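Local coordinates for protein transcriptional regulator, marR family, putative (Sulfolobus solfataricus, PDB 3F3X) that probably binds DNA as a MarR-family transcription factor, with a role in archaeal transcriptional activation, at residues K31-S36 / R101-E106; F40-A45 / S65-A70; Y55-N58 / T63-A66; V80-D85 / R90-E95. One frame throughout, in Å; residues are numbered along the deposited sequence.

How the contacts relate
From the N terminus, the end of long helix 3-33 supplies the first half of contact 1, whose partner arrives only at 101-106, so this loop encloses the other three contacts. Helix 37-48 follows and opens contact 2. Helix 53-60 opens contact 3, and helix 64-76 closes both: contact 3 at 63-66, then contact 2 at 65-70, with Ser65 and Ala66 shared and Ile67 of contact 2 packed on Ala57 of contact 3. Contact 4 follows in series as a hairpin, packed on contact 3 through Leu56 and Val94 and on contact 2 through Leu43 and Val80. Helix 98-118 finally completes contact 1, and its Leu104 packs on helix 37-48 of contact 2.

Contact 1 of 4, residues K31-S36 / R101-E106; sequences KLMNLS and RQVLLE
Leu35 and Val103 meet tip to tip, methyl against methyl: Leu35 CD1 presses on Val103 CG1 at 3.5 Å, tighter than usual for two carbons. The same Val103 CG1 is approached by the end of Met33, whose CE lies 3.7 Å away, giving this one methyl two apolar neighbours in 31-36. This is the close-packed end of the contact. Leu35 is buried and also packs on Leu79, while Val103 rests on Leu79 and on Leu43 of helix 37-48. Toward solvent the contact is carried by Met33, whose end is laid between Val103 and the exposed Glu106. Its chain runs straight through chi2 and then bends at the sulfur (chi3 78°), which turns CE against helix 98-118. There CE crosses the Glu106 side chain, 3.4 Å from Glu106 CB and 3.5 Å from Glu106 OE1, and also lies 3.6 Å from the backbone Val103 O. Between the two gripping residues the chain leaves helix 3-33 at Asn34, which has positive phi and whose backbone O accepts a hydrogen bond from Lys77. Ser36 then N-caps the following helix. No hydrogen bond or salt bridge spans the two segments. Between them the join therefore rests on van der Waals contact, mostly apolar, made by a methionine and a leucine on alternate positions, with the carboxylate left on the wet side and no polar bond to fix direction.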
loop_
_atom_site.group_PDB
_atom_site.type_symbol
_atom_site.label_atom_id
_atom_site.label_comp_id
_atom_site.label_asym_id
_atom_site.label_seq_id
_atom_site.Cartn_x
_atom_site.Cartn_y
_atom_site.Cartn_z
ATOM N N LYS A 31 4.553 -17.386 -7.849
ATOM C CA LYS A 31 5.433 -18.500 -8.185
ATOM C C LYS A 31 4.950 -19.861 -7.701
ATOM O O LYS A 31 5.126 -20.862 -8.391
ATOM C CB LYS A 31 6.841 -18.192 -7.677
ATOM C CG LYS A 31 7.439 -17.017 -8.424
ATOM C CD LYS A 31 8.804 -16.650 -7.932
ATOM C CE LYS A 31 9.436 -15.662 -8.887
ATOM N NZ LYS A 31 10.757 -15.204 -8.395
ATOM N N LEU A 32 4.308 -19.897 -6.539
ATOM C CA LEU A 32 3.818 -21.163 -5.990
ATOM C C LEU A 32 2.423 -21.569 -6.461
ATOM O O LEU A 32 2.128 -22.761 -6.619
ATOM C CB LEU A 32 3.818 -21.102 -4.455
ATOM C CG LEU A 32 5.179 -20.881 -3.787
ATOM C CD1 LEU A 32 5.010 -20.797 -2.287
ATOM C CD2 LEU A 32 6.117 -22.017 -4.147
ATOM N N MET A 33 1.565 -20.581 -6.700
ATOM C CA MET A 33 0.191 -20.884 -7.086
ATOM C C MET A 33 -0.369 -20.148 -8.298
ATOM O O MET A 33 -1.520 -20.367 -8.676
ATOM C CB MET A 33 -0.721 -20.632 -5.883
ATOM C CG MET A 33 -0.279 -21.355 -4.621
ATOM S SD MET A 33 -1.310 -20.989 -3.192
ATOM C CE MET A 33 -2.733 -22.043 -3.544
ATOM N N ASN A 34 0.440 -19.288 -8.905
ATOM C CA ASN A 34 0.013 -18.515 -10.060
ATOM C C ASN A 34 -1.198 -17.674 -9.663
ATOM O O ASN A 34 -2.155 -17.522 -10.425
ATOM C CB ASN A 34 -0.327 -19.447 -11.230
ATOM C CG ASN A 34 -0.633 -18.694 -12.505
ATOM O OD1 ASN A 34 0.034 -17.713 -12.835
ATOM N ND2 ASN A 34 -1.640 -19.158 -13.242
ATOM N N LEU A 35 -1.143 -17.144 -8.444
ATOM C CA LEU A 35 -2.200 -16.293 -7.909
ATOM C C LEU A 35 -1.578 -14.991 -7.447
ATOM O O LEU A 35 -0.369 -14.913 -7.236
ATOM C CB LEU A 35 -2.888 -16.948 -6.704
ATOM C CG LEU A 35 -3.715 -18.216 -6.907
ATOM C CD1 LEU A 35 -4.273 -18.664 -5.554
ATOM C CD2 LEU A 35 -4.847 -17.947 -7.900
ATOM N N SER A 36 -2.414 -13.971 -7.290
ATOM C CA SER A 36 -1.957 -12.677 -6.812
ATOM C C SER A 36 -2.562 -12.473 -5.429
ATOM O O SER A 36 -3.391 -13.268 -4.980
ATOM C CB SER A 36 -2.428 -11.560 -7.739
ATOM O OG SER A 36 -3.831 -11.378 -7.644
ATOM N N ARG A 101 -12.393 -23.008 -2.883
ATOM C CA ARG A 101 -12.278 -23.132 -1.430
ATOM C C ARG A 101 -11.003 -23.883 -1.059
ATOM O O ARG A 101 -10.340 -23.561 -0.072
ATOM C CB ARG A 101 -13.494 -23.857 -0.844
ATOM C CG ARG A 101 -14.791 -23.059 -0.923
ATOM C CD ARG A 101 -15.915 -23.747 -0.159
ATOM N NE ARG A 101 -17.199 -23.066 -0.320
ATOM C CZ ARG A 101 -17.594 -22.000 0.373
ATOM N NH1 ARG A 101 -16.815 -21.460 1.302
ATOM N NH2 ARG A 101 -18.786 -21.468 0.127
ATOM N N GLN A 102 -10.659 -24.879 -1.865
ATOM C CA GLN A 102 -9.460 -25.665 -1.616
ATOM C C GLN A 102 -8.213 -24.813 -1.856
ATOM O O GLN A 102 -7.263 -24.856 -1.073
ATOM C CB GLN A 102 -9.459 -26.904 -2.518
ATOM C CG GLN A 102 -8.152 -27.675 -2.537
ATOM C CD GLN A 102 -8.282 -29.016 -3.245
ATOM O OE1 GLN A 102 -8.907 -29.116 -4.307
ATOM N NE2 GLN A 102 -7.684 -30.052 -2.665
ATOM N N VAL A 103 -8.222 -24.031 -2.932
ATOM C CA VAL A 103 -7.088 -23.171 -3.242
ATOM C C VAL A 103 -6.940 -22.092 -2.175
ATOM O O VAL A 103 -5.822 -21.741 -1.794
ATOM C CB VAL A 103 -7.237 -22.526 -4.640
ATOM C CG1 VAL A 103 -6.187 -21.445 -4.841
ATOM C CG2 VAL A 103 -7.060 -23.592 -5.710
ATOM N N LEU A 104 -8.060 -21.569 -1.683
ATOM C CA LEU A 104 -8.004 -20.552 -0.640
ATOM C C LEU A 104 -7.289 -21.085 0.606
ATOM O O LEU A 104 -6.497 -20.372 1.227
ATOM C CB LEU A 104 -9.410 -20.096 -0.255
ATOM C CG LEU A 104 -9.489 -19.206 0.988
ATOM C CD1 LEU A 104 -8.627 -17.956 0.803
ATOM C CD2 LEU A 104 -10.940 -18.816 1.234
ATOM N N LEU A 105 -7.574 -22.332 0.976
ATOM C CA LEU A 105 -6.940 -22.934 2.150
ATOM C C LEU A 105 -5.424 -22.933 1.989
ATOM O O LEU A 105 -4.687 -22.615 2.922
ATOM C CB LEU A 105 -7.431 -24.368 2.359
ATOM C CG LEU A 105 -8.887 -24.558 2.795
ATOM C CD1 LEU A 105 -9.214 -26.048 2.864
ATOM C CD2 LEU A 105 -9.104 -23.891 4.153
ATOM N N GLU A 106 -4.969 -23.282 0.792
ATOM C CA GLU A 106 -3.544 -23.322 0.491
ATOM C C GLU A 106 -2.944 -21.918 0.466
ATOM O O GLU A 106 -1.887 -21.682 1.049
ATOM C CB GLU A 106 -3.319 -24.013 -0.855
ATOM C CG GLU A 106 -3.658 -25.500 -0.846
ATOM C CD GLU A 106 -3.702 -26.107 -2.236
ATOM O OE1 GLU A 106 -3.100 -25.524 -3.166
ATOM O OE2 GLU A 106 -4.332 -27.176 -2.398
#

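Contact 2 of 4, residues F40-A45 / S65-A70; sequences FSILKA and SAITAA. With SO4 (sulfate ion), chain B.
No flat group stands between Ile42 and its partners Ile67 and Ala70. The one aromatic ring of the two segments, Phe40, is directed elsewhere, where Leu104, Ala107 and Leu111 of helix 98-118 pack on it together with Asn12 of the second subunit; Leu104 meets the ring at its CE1 atom. What joins helix 37-48 to helix 64-76 here is the end of Ile42. Its CG1 branch lies anti to the carbonyl carbon and continues nearly straight (chi2 174°), carrying CD1 across to the second helix. There Ile42 CD1 touches Ala70 CB at 3.6 Å and, more loosely, Ile67 CD1 at 4.3 Å. Ala70 lets the methyl come close to the helix, and Ile67 borders it one turn earlier.

Lys44 takes no part in this packing. Its fully extended chain runs beside a sulfate, with sulfate O2 at 3.2 Å from Lys44 CD, and its tip gives a hydrogen bond from Lys44 NZ to sulfate O4 of 2.8 Å. The anion, probably from the crystallisation liquor, is also held by Tyr60, Arg59, and Lys16 and Gln9 of the second subunit. A methionine in place of Lys44 removes the ammonium and would probably leave sulfate O4 without this donor and the anion with less positive charge around it. Between these two segments the contact is apolar, and Ala70 also packs on Leu38 and Asp39, while Lys44, elsewhere on helix 37-48, helps line a site at the subunit interface whose lysines and arginine would probably offset the charge of a bound anion.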
loop_
_atom_site.group_PDB
_atom_site.type_symbol
_atom_site.label_atom_id
_atom_site.label_comp_id
_atom_site.label_asym_id
_atom_site.label_seq_id
_atom_site.Cartn_x
_atom_site.Cartn_y
_atom_site.Cartn_z
ATOM N N PHE A 40 -6.243 -13.763 -3.732
ATOM C CA PHE A 40 -6.458 -14.317 -2.405
ATOM C C PHE A 40 -7.606 -13.594 -1.697
ATOM O O PHE A 40 -8.469 -14.228 -1.090
ATOM C CB PHE A 40 -5.190 -14.190 -1.559
ATOM C CG PHE A 40 -5.442 -14.268 -0.082
ATOM C CD1 PHE A 40 -5.753 -15.482 0.530
ATOM C CD2 PHE A 40 -5.407 -13.115 0.696
ATOM C CE1 PHE A 40 -6.020 -15.540 1.902
ATOM C CE2 PHE A 40 -5.671 -13.163 2.059
ATOM C CZ PHE A 40 -5.980 -14.374 2.667
ATOM N N SER A 41 -7.601 -12.267 -1.765
ATOM C CA SER A 41 -8.644 -11.470 -1.121
ATOM C C SER A 41 -10.039 -11.796 -1.655
ATOM O O SER A 41 -10.999 -11.920 -0.887
ATOM C CB SER A 41 -8.363 -9.979 -1.314
ATOM O OG SER A 41 -7.162 -9.603 -0.665
ATOM N N ILE A 42 -10.152 -11.925 -2.973
ATOM C CA ILE A 42 -11.433 -12.236 -3.591
ATOM C C ILE A 42 -11.909 -13.610 -3.134
ATOM O O ILE A 42 -13.085 -13.790 -2.803
ATOM C CB ILE A 42 -11.331 -12.187 -5.137
ATOM C CG1 ILE A 42 -11.087 -10.737 -5.579
ATOM C CG2 ILE A 42 -12.605 -12.750 -5.782
ATOM C CD1 ILE A 42 -10.823 -10.582 -7.064
ATOM N N LEU A 43 -10.999 -14.578 -3.108
ATOM C CA LEU A 43 -11.366 -15.913 -2.661
ATOM C C LEU A 43 -11.821 -15.872 -1.201
ATOM O O LEU A 43 -12.813 -16.496 -0.843
ATOM C CB LEU A 43 -10.187 -16.882 -2.818
ATOM C CG LEU A 43 -9.822 -17.208 -4.273
ATOM C CD1 LEU A 43 -8.598 -18.117 -4.322
ATOM C CD2 LEU A 43 -10.999 -17.892 -4.957
ATOM N N LYS A 44 -11.114 -15.128 -0.359
ATOM C CA LYS A 44 -11.505 -15.060 1.047
ATOM C C LYS A 44 -12.908 -14.474 1.227
ATOM O O LYS A 44 -13.747 -15.050 1.924
ATOM C CB LYS A 44 -10.506 -14.229 1.850
ATOM C CG LYS A 44 -10.878 -14.117 3.334
ATOM C CD LYS A 44 -9.899 -13.240 4.097
ATOM C CE LYS A 44 -10.300 -13.118 5.564
ATOM N NZ LYS A 44 -9.428 -12.139 6.282
ATOM N N ALA A 45 -13.165 -13.332 0.594
ATOM C CA ALA A 45 -14.467 -12.678 0.712
ATOM C C ALA A 45 -15.624 -13.537 0.183
ATOM O O ALA A 45 -16.694 -13.602 0.802
ATOM C CB ALA A 45 -14.440 -11.339 -0.014
ATOM N N SER A 65 -12.582 -2.265 -12.383
ATOM C CA SER A 65 -11.830 -2.791 -13.515
ATOM C C SER A 65 -10.799 -3.785 -12.985
ATOM O O SER A 65 -10.572 -4.833 -13.584
ATOM C CB SER A 65 -11.125 -1.656 -14.263
ATOM O OG SER A 65 -10.165 -1.027 -13.433
ATOM N N ALA A 66 -10.181 -3.454 -11.858
ATOM C CA ALA A 66 -9.187 -4.336 -11.256
ATOM C C ALA A 66 -9.857 -5.633 -10.797
ATOM O O ALA A 66 -9.318 -6.721 -10.999
ATOM C CB ALA A 66 -8.509 -3.645 -10.079
ATOM N N ILE A 67 -11.030 -5.511 -10.179
ATOM C CA ILE A 67 -11.775 -6.680 -9.716
ATOM C C ILE A 67 -12.171 -7.547 -10.910
ATOM O O ILE A 67 -11.992 -8.766 -10.888
ATOM C CB ILE A 67 -13.068 -6.270 -8.961
ATOM C CG1 ILE A 67 -12.711 -5.581 -7.643
ATOM C CG2 ILE A 67 -13.952 -7.502 -8.716
ATOM C CD1 ILE A 67 -11.929 -6.462 -6.669
ATOM N N THR A 68 -12.706 -6.914 -11.952
ATOM C CA THR A 68 -13.133 -7.636 -13.147
ATOM C C THR A 68 -11.984 -8.406 -13.784
ATOM O O THR A 68 -12.150 -9.555 -14.198
ATOM C CB THR A 68 -13.717 -6.681 -14.203
ATOM O OG1 THR A 68 -14.801 -5.942 -13.632
ATOM C CG2 THR A 68 -14.231 -7.466 -15.402
ATOM N N ALA A 69 -10.821 -7.765 -13.872
ATOM C CA ALA A 69 -9.649 -8.403 -14.457
ATOM C C ALA A 69 -9.257 -9.625 -13.633
ATOM O O ALA A 69 -8.965 -10.683 -14.188
ATOM C CB ALA A 69 -8.484 -7.417 -14.519
ATOM N N ALA A 70 -9.257 -9.475 -12.311
ATOM C CA ALA A 70 -8.901 -10.572 -11.411
ATOM C C ALA A 70 -9.905 -11.717 -11.522
ATOM O O ALA A 70 -9.517 -12.877 -11.639
ATOM C CB ALA A 70 -8.834 -10.070 -9.969
HETATM S S SO4 B . -10.186 -9.009 4.525
HETATM O O1 SO4 B . -8.810 -8.536 4.274
HETATM O O2 SO4 B . -10.500 -10.115 3.610
HETATM O O3 SO4 B . -11.138 -7.902 4.300
HETATM O O4 SO4 B . -10.279 -9.483 5.917
#

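Contact 3 of 4, residues Y55-N58 / T63-A66; sequences YLAN and TQSA
Thr63 OG1, in the residue whose backbone meets Ala57, is hydrogen-bonded to Ser65 OG at 2.6 Å, and either hydroxyl could be the donor. The same oxygen, Thr63 OG1, lies 3.0 Å from Ala66 N. Thr63 occupies the N-cap position of helix 64-76; its CB points away from 55-58, and chi1 of 63° sets OG1 near the first turn of its own helix. Toward the other segment it presents only backbone: Ala57 CB sits 4.2 Å from Thr63 C. Next to it, Gln64 adds its CG methylene, 4.1 Å from Ala57 CB, and its chain runs on extended from there. The alanine methyl thus rests against the start of the second helix at loose van der Waals distance, with no hydrogen bond crossing between the segments. Its small size suits the short separation there, where the CA atoms of Ala57 and Gln64 are 5.5 Å apart. Deeper in, Leu56 and Ala57 both pack on Ile67 of helix 64-76. Helix 53-60, a short turn and helix 64-76 form the helix-turn-helix of the MarR family, in which the second helix is the one that usually reads the DNA major groove.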
loop_
_atom_site.group_PDB
_atom_site.type_symbol
_atom_site.label_atom_id
_atom_site.label_comp_id
_atom_site.label_asym_id
_atom_site.label_seq_id
_atom_site.Cartn_x
_atom_site.Cartn_y
_atom_site.Cartn_z
ATOM N N TYR A 55 -19.215 -4.859 -4.220
ATOM C CA TYR A 55 -18.842 -5.185 -2.848
ATOM C C TYR A 55 -17.344 -5.454 -2.754
ATOM O O TYR A 55 -16.682 -4.982 -1.833
ATOM C CB TYR A 55 -19.585 -6.425 -2.358
ATOM C CG TYR A 55 -19.133 -6.881 -0.987
ATOM C CD1 TYR A 55 -19.778 -6.436 0.162
ATOM C CD2 TYR A 55 -18.043 -7.744 -0.842
ATOM C CE1 TYR A 55 -19.357 -6.836 1.426
ATOM C CE2 TYR A 55 -17.613 -8.154 0.419
ATOM C CZ TYR A 55 -18.277 -7.694 1.547
ATOM O OH TYR A 55 -17.863 -8.094 2.793
ATOM N N LEU A 56 -16.818 -6.219 -3.708
ATOM C CA LEU A 56 -15.400 -6.563 -3.701
ATOM C C LEU A 56 -14.486 -5.355 -3.881
ATOM O O LEU A 56 -13.517 -5.191 -3.143
ATOM C CB LEU A 56 -15.110 -7.615 -4.781
ATOM C CG LEU A 56 -15.796 -8.963 -4.522
ATOM C CD1 LEU A 56 -15.717 -9.830 -5.773
ATOM C CD2 LEU A 56 -15.141 -9.659 -3.322
ATOM N N ALA A 57 -14.790 -4.511 -4.860
ATOM C CA ALA A 57 -13.981 -3.321 -5.106
ATOM C C ALA A 57 -13.993 -2.426 -3.871
ATOM O O ALA A 57 -12.974 -1.846 -3.488
ATOM C CB ALA A 57 -14.529 -2.561 -6.302
ATOM N N ASN A 58 -15.165 -2.324 -3.259
ATOM C CA ASN A 58 -15.381 -1.512 -2.068
ATOM C C ASN A 58 -14.591 -1.995 -0.859
ATOM O O ASN A 58 -13.974 -1.205 -0.145
ATOM C CB ASN A 58 -16.868 -1.523 -1.725
ATOM C CG ASN A 58 -17.447 -0.138 -1.608
ATOM O OD1 ASN A 58 -17.243 0.554 -0.609
ATOM N ND2 ASN A 58 -18.171 0.284 -2.639
ATOM N N THR A 63 -10.285 -0.652 -8.096
ATOM C CA THR A 63 -11.279 -0.275 -9.090
ATOM C C THR A 63 -12.081 -1.500 -9.519
ATOM O O THR A 63 -11.623 -2.636 -9.367
ATOM C CB THR A 63 -10.597 0.320 -10.328
ATOM O OG1 THR A 63 -9.772 -0.680 -10.937
ATOM C CG2 THR A 63 -9.722 1.507 -9.934
ATOM N N GLN A 64 -13.281 -1.275 -10.044
ATOM C CA GLN A 64 -14.098 -2.386 -10.502
ATOM C C GLN A 64 -13.383 -3.049 -11.668
ATOM O O GLN A 64 -13.548 -4.245 -11.914
ATOM C CB GLN A 64 -15.488 -1.906 -10.936
ATOM C CG GLN A 64 -16.490 -1.818 -9.788
ATOM C CD GLN A 64 -17.887 -1.440 -10.253
ATOM O OE1 GLN A 64 -18.127 -0.311 -10.685
ATOM N NE2 GLN A 64 -18.815 -2.389 -10.175
ATOM N N SER A 65 -12.582 -2.265 -12.383
ATOM C CA SER A 65 -11.830 -2.791 -13.515
ATOM C C SER A 65 -10.799 -3.785 -12.985
ATOM O O SER A 65 -10.572 -4.833 -13.584
ATOM C CB SER A 65 -11.125 -1.656 -14.263
ATOM O OG SER A 65 -10.165 -1.027 -13.433
ATOM N N ALA A 66 -10.181 -3.454 -11.858
ATOM C CA ALA A 66 -9.187 -4.336 -11.256
ATOM C C ALA A 66 -9.857 -5.633 -10.797
ATOM O O ALA A 66 -9.318 -6.721 -10.999
ATOM C CB ALA A 66 -8.509 -3.645 -10.079
#

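Contact 4 of 4, residues V80-D85 / R90-E95; sequences VRRIRD and RIVIVE
Arg81 and Glu95 run alongside each other off the same face of the hairpin and form a salt bridge in which Arg81 NH1 reaches Glu95 OE1 at 3.0 Å. NH1 approaches the oxygen from over the carboxylate, well out of its plane, and the two flat groups stand 82° apart. Arg81 gets there because its CG sits between backbone N and carbonyl carbon (chi1 72°) and the chain bends again at chi3. A serine in place of Arg81 would probably leave the Glu95 carboxylate without its charged mate across the hairpin. Beneath them the backbones pair twice, Arg81 N to Glu95 O and Glu95 N to Arg81 O, both 2.9 Å. The antiparallel pairing continues with Ile83 N to Ile93 O at 2.8 Å and Ile93 N to Ile83 O at 2.7 Å, then Asp85 N to Ile91 O. On the other face Arg82 CG lies 3.6 Å from Val92 CG1, while its guanidinium turns to Glu75 and Asp72 of helix 64-76. This hairpin is the wing of the winged helix fold: Val80 packs on Leu43 and Leu74, Val94 on Met53 and Leu56, and strand 51-52 adds to the sheet beside strand 92-96.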
loop_
_atom_site.group_PDB
_atom_site.type_symbol
_atom_site.label_atom_id
_atom_site.label_comp_id
_atom_site.label_asym_id
_atom_site.label_seq_id
_atom_site.Cartn_x
_atom_site.Cartn_y
_atom_site.Cartn_z
ATOM N N VAL A 80 -13.793 -19.475 -9.193
ATOM C CA VAL A 80 -15.018 -18.749 -8.872
ATOM C C VAL A 80 -15.857 -18.750 -10.140
ATOM O O VAL A 80 -15.417 -19.229 -11.190
ATOM C CB VAL A 80 -14.791 -17.248 -8.477
ATOM C CG1 VAL A 80 -13.814 -17.130 -7.319
ATOM C CG2 VAL A 80 -14.322 -16.444 -9.696
ATOM N N ARG A 81 -17.070 -18.231 -10.034
ATOM C CA ARG A 81 -17.937 -18.115 -11.191
ATOM C C ARG A 81 -18.765 -16.874 -10.966
ATOM O O ARG A 81 -18.981 -16.462 -9.822
ATOM C CB ARG A 81 -18.866 -19.333 -11.344
ATOM C CG ARG A 81 -19.998 -19.439 -10.320
ATOM C CD ARG A 81 -21.007 -20.510 -10.744
ATOM N NE ARG A 81 -20.377 -21.820 -10.898
ATOM C CZ ARG A 81 -20.035 -22.609 -9.885
ATOM N NH1 ARG A 81 -20.276 -22.235 -8.636
ATOM N NH2 ARG A 81 -19.415 -23.755 -10.121
ATOM N N ARG A 82 -19.203 -16.259 -12.057
ATOM C CA ARG A 82 -20.060 -15.094 -11.959
ATOM C C ARG A 82 -21.473 -15.570 -12.258
ATOM O O ARG A 82 -21.692 -16.343 -13.195
ATOM C CB ARG A 82 -19.642 -14.024 -12.971
ATOM C CG ARG A 82 -18.605 -13.048 -12.434
ATOM C CD ARG A 82 -18.005 -12.186 -13.533
ATOM N NE ARG A 82 -17.156 -12.990 -14.406
ATOM C CZ ARG A 82 -16.196 -12.497 -15.180
ATOM N NH1 ARG A 82 -15.957 -11.190 -15.204
ATOM N NH2 ARG A 82 -15.458 -13.317 -15.909
ATOM N N ILE A 83 -22.421 -15.144 -11.434
ATOM C CA ILE A 83 -23.819 -15.487 -11.630
ATOM C C ILE A 83 -24.588 -14.200 -11.400
ATOM O O ILE A 83 -24.049 -13.231 -10.864
ATOM C CB ILE A 83 -24.316 -16.561 -10.628
ATOM C CG1 ILE A 83 -23.965 -16.147 -9.199
ATOM C CG2 ILE A 83 -23.730 -17.925 -10.995
ATOM C CD1 ILE A 83 -24.490 -17.091 -8.141
ATOM N N ARG A 84 -25.841 -14.174 -11.824
ATOM C CA ARG A 84 -26.656 -12.983 -11.651
ATOM C C ARG A 84 -27.347 -13.065 -10.305
ATOM O O ARG A 84 -27.651 -14.160 -9.826
ATOM C CB ARG A 84 -27.703 -12.897 -12.758
ATOM C CG ARG A 84 -27.128 -12.709 -14.156
ATOM C CD ARG A 84 -28.212 -12.893 -15.203
ATOM N NE ARG A 84 -28.667 -14.278 -15.255
ATOM C CZ ARG A 84 -29.777 -14.684 -15.863
ATOM N NH1 ARG A 84 -30.563 -13.806 -16.476
ATOM N NH2 ARG A 84 -30.093 -15.973 -15.867
ATOM N N ASP A 85 -27.579 -11.910 -9.688
ATOM C CA ASP A 85 -28.264 -11.877 -8.406
ATOM C C ASP A 85 -29.678 -12.384 -8.674
ATOM O O ASP A 85 -30.383 -11.847 -9.527
ATOM C CB ASP A 85 -28.321 -10.449 -7.868
ATOM C CG ASP A 85 -28.816 -10.386 -6.439
ATOM O OD1 ASP A 85 -29.659 -11.227 -6.061
ATOM O OD2 ASP A 85 -28.369 -9.488 -5.697
ATOM N N ARG A 90 -29.643 -7.750 -12.442
ATOM C CA ARG A 90 -28.869 -6.632 -12.958
ATOM C C ARG A 90 -27.498 -6.595 -12.282
ATOM O O ARG A 90 -26.567 -5.960 -12.779
ATOM C CB ARG A 90 -29.610 -5.321 -12.682
ATOM C CG ARG A 90 -28.914 -4.085 -13.222
ATOM C CD ARG A 90 -28.867 -4.099 -14.744
ATOM N NE ARG A 90 -28.105 -2.969 -15.269
ATOM C CZ ARG A 90 -27.958 -2.694 -16.562
ATOM N NH1 ARG A 90 -28.524 -3.467 -17.482
ATOM N NH2 ARG A 90 -27.234 -1.647 -16.934
ATOM N N ILE A 91 -27.383 -7.289 -11.152
ATOM C CA ILE A 91 -26.142 -7.321 -10.380
ATOM C C ILE A 91 -25.320 -8.589 -10.599
ATOM O O ILE A 91 -25.847 -9.699 -10.537
ATOM C CB ILE A 91 -26.434 -7.213 -8.869
ATOM C CG1 ILE A 91 -27.328 -5.999 -8.591
ATOM C CG2 ILE A 91 -25.130 -7.109 -8.095
ATOM C CD1 ILE A 91 -26.743 -4.677 -9.043
ATOM N N VAL A 92 -24.025 -8.417 -10.837
ATOM C CA VAL A 92 -23.132 -9.555 -11.039
ATOM C C VAL A 92 -22.619 -10.029 -9.683
ATOM O O VAL A 92 -22.080 -9.242 -8.903
ATOM C CB VAL A 92 -21.922 -9.180 -11.921
ATOM C CG1 VAL A 92 -20.979 -10.367 -12.047
ATOM C CG2 VAL A 92 -22.400 -8.739 -13.298
ATOM N N ILE A 93 -22.793 -11.317 -9.409
ATOM C CA ILE A 93 -22.357 -11.903 -8.152
ATOM C C ILE A 93 -21.229 -12.893 -8.403
ATOM O O ILE A 93 -21.254 -13.637 -9.385
ATOM C CB ILE A 93 -23.512 -12.664 -7.460
ATOM C CG1 ILE A 93 -24.670 -11.708 -7.161
ATOM C CG2 ILE A 93 -23.011 -13.318 -6.183
ATOM C CD1 ILE A 93 -24.316 -10.590 -6.211
ATOM N N VAL A 94 -20.249 -12.900 -7.504
ATOM C CA VAL A 94 -19.116 -13.812 -7.607
ATOM C C VAL A 94 -19.294 -14.890 -6.542
ATOM O O VAL A 94 -19.395 -14.595 -5.356
ATOM C CB VAL A 94 -17.773 -13.091 -7.354
ATOM C CG1 VAL A 94 -16.615 -14.076 -7.509
ATOM C CG2 VAL A 94 -17.607 -11.931 -8.330
ATOM N N GLU A 95 -19.346 -16.137 -6.982
ATOM C CA GLU A 95 -19.511 -17.262 -6.081
ATOM C C GLU A 95 -18.271 -18.130 -6.157
ATOM O O GLU A 95 -17.769 -18.413 -7.247
ATOM C CB GLU A 95 -20.742 -18.083 -6.480
ATOM C CG GLU A 95 -20.898 -19.385 -5.699
ATOM C CD GLU A 95 -22.086 -20.211 -6.171
ATOM O OE1 GLU A 95 -22.266 -20.346 -7.401
ATOM O OE2 GLU A 95 -22.826 -20.736 -5.313
#